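PDB 5Z5M: predicted protein from Phaeodactylum tricornutum CCAP 1055/1, which probably converts 5-hydroxyisourate to (S)-allantoin by hydrolysing it to OHCU and then decarboxylating OHCU stereoselectively, using two fused domains. Local coordinates for residues 126-130 against 142-146; 167-171 against 275-279. One frame throughout, in Å; residues are numbered along the deposited sequence.

Contact 1 (126-130 against 142-146); sequences PFILA and ALGGR
This is a buried loop-to-helix contact inside the all-helical OHCU decarboxylase domain, where the extended connection after helix 106-123 runs past the last turn of helix 136-146. Residues 126-130 keep extended phi/psi angles without forming a strand; Phe127 CA lies 7.6 Å from Leu143 CA and Leu129 CA 8.0 Å from Ala142 CA. Phe127, chi1 t, sends its ring to the helix. Leu143 CG sits 3.7 Å from the Phe127 ring centroid, almost on the normal, a CH-pi contact, while Ala142 CB meets the ring edge at Phe127 CZ (3.8 Å). Leu129 CD2 adds an apolar touch on Ala142 CB at 4.0 Å. Tyr119 of helix 106-123 packs edge-to-face with Phe127. Arg146 (m, t, p, chi4 -170°) reaches back to the loop with one guanidinium face against Phe127 CE1; its NE is salt-bridged to Glu154 of helix 151-173. The guanidinium ends in a fork on one carbonyl: Arg146 NH1 and NH2 donate to Ile128 O at 3.0 and 2.9 Å.

Contact 2 (167-171 against 275-279); sequences WMRLL and IDNPD
Trp167 carries this interdomain contact, in which the last part of helix 151-173, in the OHCU decarboxylase domain, meets the loop joining strands 268-275 and 281-289 of the transthyretin-like HIU hydrolase domain. The helix is regular, with Leu171 N hydrogen-bonded to Trp167 O at 3.0 Å, so Trp167 and Leu171 lie one turn apart and both direct CA-to-CB toward the loop. The nearest CA pair, Leu171 and Asn277, is 9.0 Å apart, a gap that side chains must fill. In the loop, phi/psi is -108/-18 at Asp276, extended at Asn277 (-141/112) and turning again at Pro278 (-69/-11). Trp167, chi1 t and chi2 -119°, brings the pyrrole edge of its indole to the loop: Trp167 NE1 donates to Asp276 O at 3.0 Å, the acceptor lying near the ring plane. Trp167 CZ2 lies 3.6 Å from Asn277 CG and 4.2 Å from Pro278 CD. Leu171, rotamer m,t, sets CD2 4.1 Å from that same Pro278 CD. Asp276, chi1 t and chi2 63°, turns its carboxylate to the helix side, and its OD1 accepts from the backbone N of Gln263 of the second subunit. Asn277, also t, has chi2 -16° and closes an Asx turn, its OD1 accepting a hydrogen bond from Asp279 N at 2.9 Å. Asn277 ND2 and Asp279 OD2 both hydrogen-bond to Ser50 OG. The loop thus leaves strand 268-275 at Ile275, still paired with Gly241, and lies beside two helices of the other domain: 151-173, and 49-61, whose Ile49 and Ala53 pack on Trp167.

In the fold
Contact 1 is buried within one domain, whereas contact 2 lies nearer the surface and bridges two domains, joining segments about a hundred residues apart in sequence. Both set a helix against an irregular segment and donate from a helix side chain to a loop carbonyl, through two nitrogens of a charged guanidinium amid apolar packing in contact 1 and one nitrogen of a neutral indole beside acidic and amide groups in contact 2. Helix 151-173 connects them, backing contact 1 and supplying the helical side of contact 2. Their centres are 22 Å apart, yet Ala130 O and Met168 CE touch at 4.0 Å. Both also reach the second subunit, contact 1 by packing and contact 2 with a hydrogen bond as well.

Contact 1 (126-130 against 142-146)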
# COMPACT_ATOMS: atom_id res chain seq x y z
N PRO A 126 -4.31 38.72 0.67
CA PRO A 126 -5.62 38.08 0.77
C PRO A 126 -5.58 36.56 0.73
O PRO A 126 -4.61 35.96 0.27
CB PRO A 126 -6.38 38.63 -0.45
CG PRO A 126 -5.32 39.06 -1.40
CD PRO A 126 -4.17 39.53 -0.56
N PHE A 127 -6.64 35.94 1.24
CA PHE A 127 -6.78 34.49 1.18
C PHE A 127 -7.02 34.07 -0.26
O PHE A 127 -7.98 34.51 -0.89
CB PHE A 127 -7.92 34.02 2.07
CG PHE A 127 -8.18 32.54 2.00
CD1 PHE A 127 -7.38 31.65 2.70
CD2 PHE A 127 -9.24 32.04 1.26
CE1 PHE A 127 -7.63 30.28 2.64
CE2 PHE A 127 -9.48 30.68 1.20
CZ PHE A 127 -8.68 29.80 1.89
N ILE A 128 -6.14 33.23 -0.78
CA ILE A 128 -6.23 32.76 -2.15
C ILE A 128 -6.42 31.25 -2.18
O ILE A 128 -5.71 30.52 -1.49
CB ILE A 128 -4.98 33.17 -2.96
CG1 ILE A 128 -4.80 34.69 -2.90
CG2 ILE A 128 -5.08 32.69 -4.40
CD1 ILE A 128 -3.48 35.17 -3.49
N LEU A 129 -7.38 30.79 -2.97
CA LEU A 129 -7.67 29.37 -3.09
C LEU A 129 -8.01 28.99 -4.53
O LEU A 129 -8.96 29.50 -5.11
CB LEU A 129 -8.83 28.98 -2.16
CG LEU A 129 -9.17 27.49 -2.14
CD1 LEU A 129 -7.99 26.67 -1.62
CD2 LEU A 129 -10.41 27.22 -1.30
N ALA A 130 -7.20 28.10 -5.10
CA ALA A 130 -7.42 27.63 -6.46
C ALA A 130 -8.06 26.25 -6.48
O ALA A 130 -7.36 25.24 -6.41
CB ALA A 130 -6.12 27.61 -7.23
N ALA A 142 -10.60 25.20 4.22
CA ALA A 142 -9.31 25.77 3.85
C ALA A 142 -9.00 27.00 4.69
O ALA A 142 -7.92 27.12 5.27
CB ALA A 142 -9.28 26.12 2.36
N LEU A 143 -9.96 27.92 4.75
CA LEU A 143 -9.82 29.13 5.57
C LEU A 143 -9.63 28.78 7.04
O LEU A 143 -8.77 29.35 7.71
CB LEU A 143 -11.05 30.03 5.41
CG LEU A 143 -10.82 31.39 4.75
CD1 LEU A 143 -12.13 32.16 4.65
CD2 LEU A 143 -9.78 32.20 5.52
N GLY A 144 -10.43 27.84 7.53
CA GLY A 144 -10.37 27.45 8.92
C GLY A 144 -9.01 26.90 9.32
O GLY A 144 -8.53 27.14 10.43
N GLY A 145 -8.39 26.17 8.40
CA GLY A 145 -7.10 25.57 8.67
C GLY A 145 -5.95 26.54 8.48
O GLY A 145 -5.10 26.69 9.35
N ARG A 146 -5.93 27.23 7.34
CA ARG A 146 -4.80 28.07 6.98
C ARG A 146 -4.71 29.35 7.80
O ARG A 146 -3.67 30.01 7.84
CB ARG A 146 -4.86 28.38 5.48
CG ARG A 146 -4.45 27.18 4.61
CD ARG A 146 -4.81 27.35 3.14
NE ARG A 146 -4.30 28.60 2.58
CZ ARG A 146 -4.63 29.06 1.38
NH1 ARG A 146 -5.45 28.36 0.60
NH2 ARG A 146 -4.14 30.22 0.95

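Contact 2 (167-171 against 275-279)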
# COMPACT_ATOMS: atom_id res chain seq x y z
N TRP A 167 -2.40 28.44 -14.33
CA TRP A 167 -2.55 27.23 -15.12
C TRP A 167 -3.99 27.10 -15.62
O TRP A 167 -4.22 26.76 -16.78
CB TRP A 167 -2.14 26.01 -14.30
CG TRP A 167 -2.31 24.69 -14.97
CD1 TRP A 167 -3.09 23.66 -14.55
CD2 TRP A 167 -1.67 24.24 -16.17
NE1 TRP A 167 -2.99 22.59 -15.41
CE2 TRP A 167 -2.11 22.92 -16.42
CE3 TRP A 167 -0.76 24.81 -17.06
CZ2 TRP A 167 -1.69 22.18 -17.51
CZ3 TRP A 167 -0.33 24.07 -18.15
CH2 TRP A 167 -0.80 22.77 -18.37
N MET A 168 -4.96 27.38 -14.73
CA MET A 168 -6.37 27.31 -15.11
C MET A 168 -6.71 28.33 -16.19
O MET A 168 -7.50 28.04 -17.09
CB MET A 168 -7.26 27.54 -13.88
CG MET A 168 -7.20 26.43 -12.86
SD MET A 168 -8.22 26.78 -11.42
CE MET A 168 -7.79 25.39 -10.37
N ARG A 169 -6.12 29.51 -16.12
CA ARG A 169 -6.40 30.54 -17.11
C ARG A 169 -5.78 30.21 -18.46
O ARG A 169 -6.39 30.45 -19.51
CB ARG A 169 -5.91 31.90 -16.61
CG ARG A 169 -6.75 32.47 -15.49
CD ARG A 169 -6.09 33.70 -14.89
NE ARG A 169 -6.92 34.32 -13.87
CZ ARG A 169 -6.49 35.25 -13.03
NH1 ARG A 169 -5.23 35.67 -13.09
NH2 ARG A 169 -7.32 35.76 -12.13
N LEU A 170 -4.56 29.67 -18.44
CA LEU A 170 -3.89 29.24 -19.66
C LEU A 170 -4.69 28.17 -20.38
O LEU A 170 -4.83 28.19 -21.60
CB LEU A 170 -2.48 28.71 -19.35
CG LEU A 170 -1.37 29.74 -19.10
CD1 LEU A 170 -0.14 29.06 -18.52
CD2 LEU A 170 -1.02 30.48 -20.40
N LEU A 171 -5.23 27.22 -19.61
CA LEU A 171 -6.01 26.12 -20.17
C LEU A 171 -7.29 26.61 -20.85
O LEU A 171 -7.75 26.03 -21.84
CB LEU A 171 -6.36 25.10 -19.08
CG LEU A 171 -5.27 24.11 -18.67
CD1 LEU A 171 -5.74 23.25 -17.51
CD2 LEU A 171 -4.86 23.23 -19.84
N ILE A 275 -7.62 14.44 -13.64
CA ILE A 275 -6.54 14.70 -14.59
C ILE A 275 -6.36 16.21 -14.72
O ILE A 275 -7.30 16.93 -15.04
CB ILE A 275 -6.83 14.08 -15.96
CG1 ILE A 275 -6.76 12.54 -15.86
CG2 ILE A 275 -5.82 14.59 -17.01
CD1 ILE A 275 -7.34 11.83 -17.05
N ASP A 276 -5.14 16.69 -14.48
CA ASP A 276 -4.90 18.13 -14.41
C ASP A 276 -4.12 18.68 -15.61
O ASP A 276 -4.13 19.89 -15.85
CB ASP A 276 -4.16 18.46 -13.12
CG ASP A 276 -3.98 19.96 -12.91
OD1 ASP A 276 -5.00 20.67 -12.78
OD2 ASP A 276 -2.82 20.43 -12.90
N ASN A 277 -3.44 17.82 -16.35
CA ASN A 277 -2.55 18.29 -17.42
C ASN A 277 -2.63 17.40 -18.67
O ASN A 277 -2.17 16.26 -18.65
CB ASN A 277 -1.10 18.37 -16.91
CG ASN A 277 -0.13 18.95 -17.94
OD1 ASN A 277 -0.43 19.03 -19.12
ND2 ASN A 277 1.05 19.36 -17.47
N PRO A 278 -3.18 17.94 -19.76
CA PRO A 278 -3.43 17.18 -20.99
C PRO A 278 -2.15 16.78 -21.74
O PRO A 278 -2.24 15.97 -22.67
CB PRO A 278 -4.28 18.13 -21.83
CG PRO A 278 -3.96 19.49 -21.32
CD PRO A 278 -3.63 19.34 -19.87
N ASP A 279 -1.01 17.35 -21.36
CA ASP A 279 0.30 16.97 -21.92
C ASP A 279 0.87 15.69 -21.33
O ASP A 279 1.69 15.02 -21.96
CB ASP A 279 1.33 18.09 -21.70
CG ASP A 279 1.09 19.31 -22.57
OD1 ASP A 279 0.60 19.15 -23.71
OD2 ASP A 279 1.42 20.42 -22.11